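Local coordinates for protein carboxypeptidase Y inhibitor (Saccharomyces cerevisiae, PDB 1WPX) that inhibits the serine protease carboxypeptidase Y specifically and potently, as a member of the phosphatidylethanolamine-binding protein family, at residues N80-V83 with D87-F90; R59-F64 with L113-L118; I13-K18 with V47-T52. All blocks are in the same frame, centred on the assembly; numbering follows the deposited sequence.

In the fold
From the N terminus, the first tie is contact 3. Helix 8-18 lies against the loop 47-52 just after strand 45-47, closing a stretch of chain that takes in helix 21-24 and the hairpin of strands 35-40 and 45-47. Contact 2 opens next, joining the approach to strand 63-69 with strand 110-120. Contact 1 falls within the chain it spans, drawing the middle of the loop between strands 63-69 and 90-96 toward the start of strand 90-96. Contacts 1 and 2 meet where Phe-90 faces Leu-118, although their centres are about 19 Å apart. Contact 3 stands apart, across the chain's centre from contact 2, with nearest atoms of the two about 6 Å from each other.

Contact 1 of 3, residues N80-V83 with D87-F90; sequences NAYV and DDLF
The ring of Tyr-82 has the carboxylate of Asp-88 at its edge, with OD2 near the ring plane, while the ring of Phe-90 receives the Tyr-82 hydroxyl at its own edge. Tyr-82 thus reaches across the loop with its phenol end towards two side chains that come from the other direction. Its CE1 lies 3.4 Å from Asp-88 OD2, and its OH donates a weak hydrogen bond of 3.4 Å to that same oxygen. The carboxylate is turned 39° from the tyrosine ring, so the two flat groups are neither coplanar nor stacked. Tyr-82 OH meets the Phe-90 edge 3.5 Å from Phe-90 CZ; the CZ carbons of Tyr-82 and Phe-90, 4.2 Å apart, make the apolar touch, oblique to the tyrosine ring and not a stack. With CG of Tyr-82 swung opposite the main-chain N (chi1 162°), the phenol extends from the backbone of 80-83 into this cluster. Asp-88 OD2 has a second donor, the backbone N of Gln-85 in the residues between the two segments, and this stronger bond probably fixes the carboxylate beside the tyrosine. Its OD1 makes a long, weak ion pair with Lys-170, which may help to balance the charge. The arrangement is a loop closed by side chains at the entry to strand 90-96, its Tyr-82 packed on Gln-208 and Val-210 of strand 208-217 and its Phe-90 on Leu-168 of strand 162-170, within the antiparallel sheet of the phosphatidylethanolamine-binding protein fold.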
loop_
_atom_site.group_PDB
_atom_site.type_symbol
_atom_site.label_atom_id
_atom_site.label_comp_id
_atom_site.label_asym_id
_atom_site.label_seq_id
_atom_site.Cartn_x
_atom_site.Cartn_y
_atom_site.Cartn_z
ATOM N N ASN B 80 -6.226 -16.670 -28.780
ATOM C CA ASN B 80 -6.617 -16.299 -27.423
ATOM C C ASN B 80 -5.419 -15.896 -26.557
ATOM O O ASN B 80 -5.202 -14.710 -26.294
ATOM C CB ASN B 80 -7.391 -17.452 -26.759
ATOM C CG ASN B 80 -6.604 -18.756 -26.731
ATOM O OD1 ASN B 80 -6.054 -19.186 -27.748
ATOM N ND2 ASN B 80 -6.555 -19.398 -25.567
ATOM N N ALA B 81 -4.639 -16.880 -26.121
ATOM C CA ALA B 81 -3.476 -16.616 -25.281
ATOM C C ALA B 81 -2.315 -16.012 -26.066
ATOM O O ALA B 81 -2.067 -16.371 -27.220
ATOM C CB ALA B 81 -3.021 -17.904 -24.597
ATOM N N TYR B 82 -1.610 -15.084 -25.429
ATOM C CA TYR B 82 -0.465 -14.441 -26.045
ATOM C C TYR B 82 0.821 -15.165 -25.659
ATOM O O TYR B 82 1.146 -15.291 -24.474
ATOM C CB TYR B 82 -0.372 -12.975 -25.612
ATOM C CG TYR B 82 0.997 -12.380 -25.852
ATOM C CD1 TYR B 82 1.522 -12.289 -27.141
ATOM C CD2 TYR B 82 1.798 -11.976 -24.787
ATOM C CE1 TYR B 82 2.811 -11.820 -27.362
ATOM C CE2 TYR B 82 3.089 -11.507 -24.997
ATOM C CZ TYR B 82 3.589 -11.434 -26.287
ATOM O OH TYR B 82 4.877 -11.000 -26.500
ATOM N N VAL B 83 1.547 -15.640 -26.667
ATOM C CA VAL B 83 2.814 -16.331 -26.453
ATOM C C VAL B 83 3.894 -15.496 -27.125
ATOM O O VAL B 83 3.967 -15.433 -28.350
ATOM C CB VAL B 83 2.808 -17.734 -27.086
ATOM C CG1 VAL B 83 3.995 -18.533 -26.570
ATOM C CG2 VAL B 83 1.501 -18.447 -26.768
ATOM N N ASP B 87 9.245 -12.211 -33.877
ATOM C CA ASP B 87 8.654 -11.451 -34.974
ATOM C C ASP B 87 7.728 -10.364 -34.433
ATOM O O ASP B 87 7.566 -9.313 -35.047
ATOM C CB ASP B 87 7.842 -12.382 -35.878
ATOM C CG ASP B 87 8.605 -13.626 -36.265
ATOM O OD1 ASP B 87 9.556 -13.521 -37.073
ATOM O OD2 ASP B 87 8.255 -14.712 -35.748
ATOM N N ASP B 88 7.127 -10.633 -33.279
ATOM C CA ASP B 88 6.189 -9.722 -32.644
ATOM C C ASP B 88 6.441 -8.230 -32.788
ATOM O O ASP B 88 7.526 -7.732 -32.509
ATOM C CB ASP B 88 6.057 -10.049 -31.157
ATOM C CG ASP B 88 5.267 -11.318 -30.902
ATOM O OD1 ASP B 88 4.615 -11.821 -31.846
ATOM O OD2 ASP B 88 5.291 -11.801 -29.744
ATOM N N LEU B 89 5.408 -7.529 -33.228
ATOM C CA LEU B 89 5.439 -6.088 -33.379
ATOM C C LEU B 89 4.268 -5.572 -32.548
ATOM O O LEU B 89 3.185 -6.157 -32.561
ATOM C CB LEU B 89 5.273 -5.696 -34.844
ATOM C CG LEU B 89 6.457 -5.999 -35.765
ATOM C CD1 LEU B 89 6.121 -5.552 -37.181
ATOM C CD2 LEU B 89 7.700 -5.275 -35.267
ATOM N N PHE B 90 4.478 -4.490 -31.809
ATOM C CA PHE B 90 3.408 -3.963 -30.973
ATOM C C PHE B 90 2.940 -2.556 -31.313
ATOM O O PHE B 90 3.627 -1.796 -32.003
ATOM C CB PHE B 90 3.825 -3.999 -29.499
ATOM C CG PHE B 90 4.213 -5.360 -29.013
ATOM C CD1 PHE B 90 5.498 -5.850 -29.232
ATOM C CD2 PHE B 90 3.289 -6.165 -28.355
ATOM C CE1 PHE B 90 5.859 -7.120 -28.804
ATOM C CE2 PHE B 90 3.633 -7.441 -27.920
ATOM C CZ PHE B 90 4.921 -7.922 -28.146
#

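Contact 2 of 3, residues R59-F64 with L113-L118; sequences RSKPQF and LVECDL
Lys-61 and Leu-113 mark the nearest approach of the two backbones, their CA atoms 8.9 Å apart, too far for strand pairing, so the segments meet through side chains alone. Leu-113 and Glu-115, two residues apart on strand 110-120, turn the same way and receive the long chain of Lys-61. The methylenes pass Leu-113 first, with Lys-61 CD 4.5 Å from Leu-113 CD2, a loose apolar touch. A bend at chi3 (75°) then carries the ammonium to Glu-115, where the two side chains cross at a slant. Lys-61 NZ lies 3.3 Å from Glu-115 OE1 in a salt bridge that is weak as a hydrogen bond, with Glu-115 OE2 slightly farther from NZ, at 3.6 Å. Ser-144 OG offers OE2 a further weak hydrogen bond, which may help to hold the carboxylate. The acid sits in buried surroundings, whereas the lysine is largely exposed; the bridge therefore probably lies near the protein surface. Beyond Glu-115 the chain turns a corner at Asp-117, and Asp-117 and Leu-118 together face Phe-90 in a G1 beta bulge. Strands 63-69 and 110-120 each pair with strand 134-140, and the salt bridge joins the loop leading into the first to the second, within the antiparallel sheet of the phosphatidylethanolamine-binding protein fold.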
loop_
_atom_site.group_PDB
_atom_site.type_symbol
_atom_site.label_atom_id
_atom_site.label_comp_id
_atom_site.label_asym_id
_atom_site.label_seq_id
_atom_site.Cartn_x
_atom_site.Cartn_y
_atom_site.Cartn_z
ATOM N N ARG B 59 3.230 16.308 -19.860
ATOM C CA ARG B 59 3.443 17.166 -21.019
ATOM C C ARG B 59 4.172 16.492 -22.189
ATOM O O ARG B 59 3.796 16.677 -23.343
ATOM C CB ARG B 59 4.208 18.414 -20.568
ATOM C CG ARG B 59 4.143 19.581 -21.522
ATOM C CD ARG B 59 4.992 20.736 -21.016
ATOM N NE ARG B 59 6.344 20.300 -20.665
ATOM C CZ ARG B 59 7.408 21.099 -20.630
ATOM N NH1 ARG B 59 7.287 22.387 -20.930
ATOM N NH2 ARG B 59 8.597 20.609 -20.291
ATOM N N SER B 60 5.212 15.716 -21.897
ATOM C CA SER B 60 5.969 15.034 -22.949
ATOM C C SER B 60 5.620 13.552 -23.015
ATOM O O SER B 60 4.858 13.054 -22.190
ATOM C CB SER B 60 7.470 15.199 -22.710
ATOM O OG SER B 60 7.820 16.573 -22.662
ATOM N N LYS B 61 6.170 12.846 -23.998
ATOM C CA LYS B 61 5.878 11.425 -24.134
ATOM C C LYS B 61 6.542 10.616 -23.021
ATOM O O LYS B 61 7.710 10.827 -22.697
ATOM C CB LYS B 61 6.328 10.902 -25.504
ATOM C CG LYS B 61 5.808 9.499 -25.788
ATOM C CD LYS B 61 5.931 9.088 -27.248
ATOM C CE LYS B 61 7.357 8.745 -27.637
ATOM N NZ LYS B 61 7.398 8.207 -29.030
ATOM N N PRO B 62 5.794 9.676 -22.416
ATOM C CA PRO B 62 6.300 8.832 -21.332
ATOM C C PRO B 62 7.090 7.618 -21.806
ATOM O O PRO B 62 7.077 7.277 -22.987
ATOM C CB PRO B 62 5.025 8.424 -20.615
ATOM C CG PRO B 62 4.088 8.226 -21.754
ATOM C CD PRO B 62 4.354 9.441 -22.625
ATOM N N GLN B 63 7.778 6.970 -20.869
ATOM C CA GLN B 63 8.550 5.765 -21.159
ATOM C C GLN B 63 7.683 4.551 -20.824
ATOM O O GLN B 63 6.808 4.622 -19.954
ATOM C CB GLN B 63 9.815 5.728 -20.318
ATOM C CG GLN B 63 10.720 6.911 -20.523
ATOM C CD GLN B 63 11.922 6.870 -19.605
ATOM O OE1 GLN B 63 12.755 5.959 -19.690
ATOM N NE2 GLN B 63 12.015 7.853 -18.709
ATOM N N PHE B 64 7.936 3.438 -21.505
ATOM C CA PHE B 64 7.162 2.222 -21.288
ATOM C C PHE B 64 8.032 0.996 -21.031
ATOM O O PHE B 64 9.192 0.943 -21.432
ATOM C CB PHE B 64 6.287 1.942 -22.508
ATOM C CG PHE B 64 5.368 3.068 -22.871
ATOM C CD1 PHE B 64 4.079 3.128 -22.345
ATOM C CD2 PHE B 64 5.783 4.063 -23.756
ATOM C CE1 PHE B 64 3.208 4.164 -22.699
ATOM C CE2 PHE B 64 4.923 5.104 -24.117
ATOM C CZ PHE B 64 3.629 5.152 -23.586
ATOM N N LEU B 113 -2.235 9.325 -28.672
ATOM C CA LEU B 113 -1.009 8.716 -29.155
ATOM C C LEU B 113 -1.265 7.357 -29.779
ATOM O O LEU B 113 -2.168 6.628 -29.359
ATOM C CB LEU B 113 -0.024 8.597 -27.985
ATOM C CG LEU B 113 1.358 7.945 -28.087
ATOM C CD1 LEU B 113 1.214 6.446 -28.034
ATOM C CD2 LEU B 113 2.067 8.403 -29.348
ATOM N N VAL B 114 -0.471 7.041 -30.800
ATOM C CA VAL B 114 -0.557 5.772 -31.512
ATOM C C VAL B 114 0.778 5.468 -32.172
ATOM O O VAL B 114 1.094 6.021 -33.216
ATOM C CB VAL B 114 -1.634 5.787 -32.616
ATOM C CG1 VAL B 114 -1.552 4.502 -33.427
ATOM C CG2 VAL B 114 -3.007 5.908 -32.007
ATOM N N GLU B 115 1.558 4.594 -31.546
ATOM C CA GLU B 115 2.862 4.191 -32.061
ATOM C C GLU B 115 2.778 2.743 -32.523
ATOM O O GLU B 115 2.271 1.885 -31.793
ATOM C CB GLU B 115 3.910 4.292 -30.966
ATOM C CG GLU B 115 4.913 5.385 -31.160
ATOM C CD GLU B 115 6.062 5.238 -30.199
ATOM O OE1 GLU B 115 5.822 5.337 -28.977
ATOM O OE2 GLU B 115 7.199 5.010 -30.667
ATOM N N CYS B 116 3.286 2.461 -33.719
ATOM C CA CYS B 116 3.225 1.104 -34.242
ATOM C C CYS B 116 4.573 0.539 -34.652
ATOM O O CYS B 116 5.581 1.252 -34.694
ATOM C CB CYS B 116 2.276 1.045 -35.436
ATOM S SG CYS B 116 0.665 1.788 -35.132
ATOM N N ASP B 117 4.568 -0.757 -34.956
ATOM C CA ASP B 117 5.762 -1.471 -35.377
ATOM C C ASP B 117 6.861 -1.345 -34.325
ATOM O O ASP B 117 8.015 -1.059 -34.644
ATOM C CB ASP B 117 6.255 -0.931 -36.718
ATOM C CG ASP B 117 5.125 -0.706 -37.707
ATOM O OD1 ASP B 117 4.313 -1.636 -37.921
ATOM O OD2 ASP B 117 5.051 0.409 -38.273
ATOM N N LEU B 118 6.478 -1.558 -33.068
ATOM C CA LEU B 118 7.392 -1.498 -31.936
ATOM C C LEU B 118 7.841 -2.911 -31.619
ATOM O O LEU B 118 7.026 -3.830 -31.625
ATOM C CB LEU B 118 6.678 -0.941 -30.703
ATOM C CG LEU B 118 6.430 0.556 -30.554
ATOM C CD1 LEU B 118 5.300 0.791 -29.562
ATOM C CD2 LEU B 118 7.712 1.234 -30.092
#

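Contact 3 of 3, residues I13-K18 with V47-T52; sequences IDSYKK and VAMGNT
Ser-15 is the first residue of 13-18 to meet the loop 47-52, and its CB packs 3.4 Å from Met-49 CE. Its hydroxyl, held opposite the main-chain N (chi1 -174°), heads towards the loop and donates to a water 2.6 Å from OG. That water in turn donates to the carbonyl O of Met-49, 2.7 Å away, so a buried polar pair is bridged where the direct gap would be too wide. Tyr-16 follows, and the tip of Met-49 comes obliquely to its ring: CE is 3.7 Å from Tyr-16 CE2. The Met-49 sulfur stands 5.2 Å from the centroid of the Tyr-16 ring, 55° off the normal, a slanting Met-aromatic contact. Bends at chi2 and chi3 fold the methionine so that its methyl serves Ser-15 and Tyr-16 together. The phenol end of Tyr-16 is held elsewhere, its OH bonded to the carbonyl O of Ser-212. Two residues on, Lys-18 makes no contact with 47-52 but forms a salt bridge with an acidic side chain of another protein. On the loop side, Asn-51 OD1 accepts from Ala-48 N at 2.7 Å, with the donor 50° out of the carbonyl plane, and Asn-51 ND2 reaches Pro-46 O; one amide thereby ties the loop at two points. Met-49 N bonds to Asn-213, placing the loop against strand 208-217. An aromatic side chain of the other protein, probably the target enzyme, also packs on Met-49. The arrangement is an N-terminal helix packed through Met-49 against the loop after strand 45-47, and it forms part of the surface this inhibitor presents to the other protein.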
loop_
_atom_site.group_PDB
_atom_site.type_symbol
_atom_site.label_atom_id
_atom_site.label_comp_id
_atom_site.label_asym_id
_atom_site.label_seq_id
_atom_site.Cartn_x
_atom_site.Cartn_y
_atom_site.Cartn_z
ATOM N N ILE B 13 -7.533 -6.559 -13.107
ATOM C CA ILE B 13 -8.929 -6.710 -13.490
ATOM C C ILE B 13 -9.802 -5.856 -12.582
ATOM O O ILE B 13 -10.660 -5.111 -13.053
ATOM C CB ILE B 13 -9.412 -8.183 -13.372
ATOM C CG1 ILE B 13 -8.489 -9.121 -14.153
ATOM C CG2 ILE B 13 -10.838 -8.305 -13.910
ATOM C CD1 ILE B 13 -8.557 -8.934 -15.648
ATOM N N ASP B 14 -9.579 -5.970 -11.275
ATOM C CA ASP B 14 -10.360 -5.213 -10.310
ATOM C C ASP B 14 -10.333 -3.722 -10.592
ATOM O O ASP B 14 -11.368 -3.057 -10.533
ATOM C CB ASP B 14 -9.870 -5.492 -8.890
ATOM C CG ASP B 14 -10.172 -6.913 -8.447
ATOM O OD1 ASP B 14 -10.996 -7.576 -9.116
ATOM O OD2 ASP B 14 -9.601 -7.369 -7.431
ATOM N N SER B 15 -9.159 -3.198 -10.910
ATOM C CA SER B 15 -9.037 -1.783 -11.215
ATOM C C SER B 15 -9.835 -1.427 -12.479
ATOM O O SER B 15 -10.618 -0.477 -12.472
ATOM C CB SER B 15 -7.563 -1.410 -11.394
ATOM O OG SER B 15 -7.399 -0.010 -11.559
ATOM N N TYR B 16 -9.641 -2.193 -13.553
ATOM C CA TYR B 16 -10.337 -1.952 -14.822
ATOM C C TYR B 16 -11.843 -1.938 -14.628
ATOM O O TYR B 16 -12.550 -1.150 -15.257
ATOM C CB TYR B 16 -10.011 -3.042 -15.844
ATOM C CG TYR B 16 -8.555 -3.178 -16.223
ATOM C CD1 TYR B 16 -8.033 -4.431 -16.571
ATOM C CD2 TYR B 16 -7.698 -2.073 -16.249
ATOM C CE1 TYR B 16 -6.695 -4.594 -16.930
ATOM C CE2 TYR B 16 -6.350 -2.220 -16.611
ATOM C CZ TYR B 16 -5.858 -3.490 -16.949
ATOM O OH TYR B 16 -4.537 -3.671 -17.294
ATOM N N LYS B 17 -12.330 -2.830 -13.773
ATOM C CA LYS B 17 -13.756 -2.924 -13.497
ATOM C C LYS B 17 -14.272 -1.713 -12.751
ATOM O O LYS B 17 -15.169 -1.014 -13.217
ATOM C CB LYS B 17 -14.062 -4.171 -12.671
ATOM C CG LYS B 17 -13.899 -5.472 -13.429
ATOM C CD LYS B 17 -14.244 -6.663 -12.547
ATOM C CE LYS B 17 -15.648 -6.537 -11.975
ATOM N NZ LYS B 17 -15.979 -7.687 -11.085
ATOM N N LYS B 18 -13.690 -1.465 -11.586
ATOM C CA LYS B 18 -14.104 -0.349 -10.750
ATOM C C LYS B 18 -14.124 0.991 -11.479
ATOM O O LYS B 18 -14.953 1.849 -11.177
ATOM C CB LYS B 18 -13.197 -0.260 -9.520
ATOM C CG LYS B 18 -13.597 0.818 -8.533
ATOM C CD LYS B 18 -12.633 0.872 -7.371
ATOM C CE LYS B 18 -12.921 2.058 -6.473
ATOM N NZ LYS B 18 -11.946 2.133 -5.345
ATOM N N VAL B 47 2.588 6.339 -13.895
ATOM C CA VAL B 47 1.161 6.135 -14.056
ATOM C C VAL B 47 0.995 4.791 -13.355
ATOM O O VAL B 47 1.554 3.784 -13.788
ATOM C CB VAL B 47 0.739 6.118 -15.565
ATOM C CG1 VAL B 47 1.945 6.394 -16.429
ATOM C CG2 VAL B 47 0.050 4.808 -15.938
ATOM N N ALA B 48 0.260 4.794 -12.246
ATOM C CA ALA B 48 0.083 3.594 -11.448
ATOM C C ALA B 48 -1.345 3.100 -11.251
ATOM O O ALA B 48 -1.838 3.036 -10.120
ATOM C CB ALA B 48 0.744 3.801 -10.091
ATOM N N MET B 49 -2.003 2.726 -12.340
ATOM C CA MET B 49 -3.364 2.215 -12.260
ATOM C C MET B 49 -4.320 3.112 -11.480
ATOM O O MET B 49 -4.759 2.754 -10.385
ATOM C CB MET B 49 -3.368 0.817 -11.625
ATOM C CG MET B 49 -2.640 -0.254 -12.433
ATOM S SD MET B 49 -3.472 -0.748 -13.974
ATOM C CE MET B 49 -4.736 -1.788 -13.321
ATOM N N GLY B 50 -4.628 4.286 -12.024
ATOM C CA GLY B 50 -5.579 5.159 -11.358
ATOM C C GLY B 50 -5.117 6.338 -10.522
ATOM O O GLY B 50 -5.953 7.071 -10.005
ATOM N N ASN B 51 -3.815 6.536 -10.363
ATOM C CA ASN B 51 -3.362 7.672 -9.581
ATOM C C ASN B 51 -3.624 8.959 -10.366
ATOM O O ASN B 51 -3.935 8.923 -11.556
ATOM C CB ASN B 51 -1.878 7.530 -9.249
ATOM C CG ASN B 51 -1.007 7.492 -10.480
ATOM O OD1 ASN B 51 -1.312 6.799 -11.454
ATOM N ND2 ASN B 51 0.097 8.227 -10.441
ATOM N N THR B 52 -3.528 10.098 -9.691
ATOM C CA THR B 52 -3.760 11.382 -10.335
ATOM C C THR B 52 -2.417 12.042 -10.604
ATOM O O THR B 52 -1.512 11.979 -9.783
ATOM C CB THR B 52 -4.631 12.312 -9.442
ATOM O OG1 THR B 52 -5.958 11.778 -9.343
ATOM C CG2 THR B 52 -4.716 13.698 -10.032
HETATM O O HOH W 1 -6.592 1.125 -9.348
#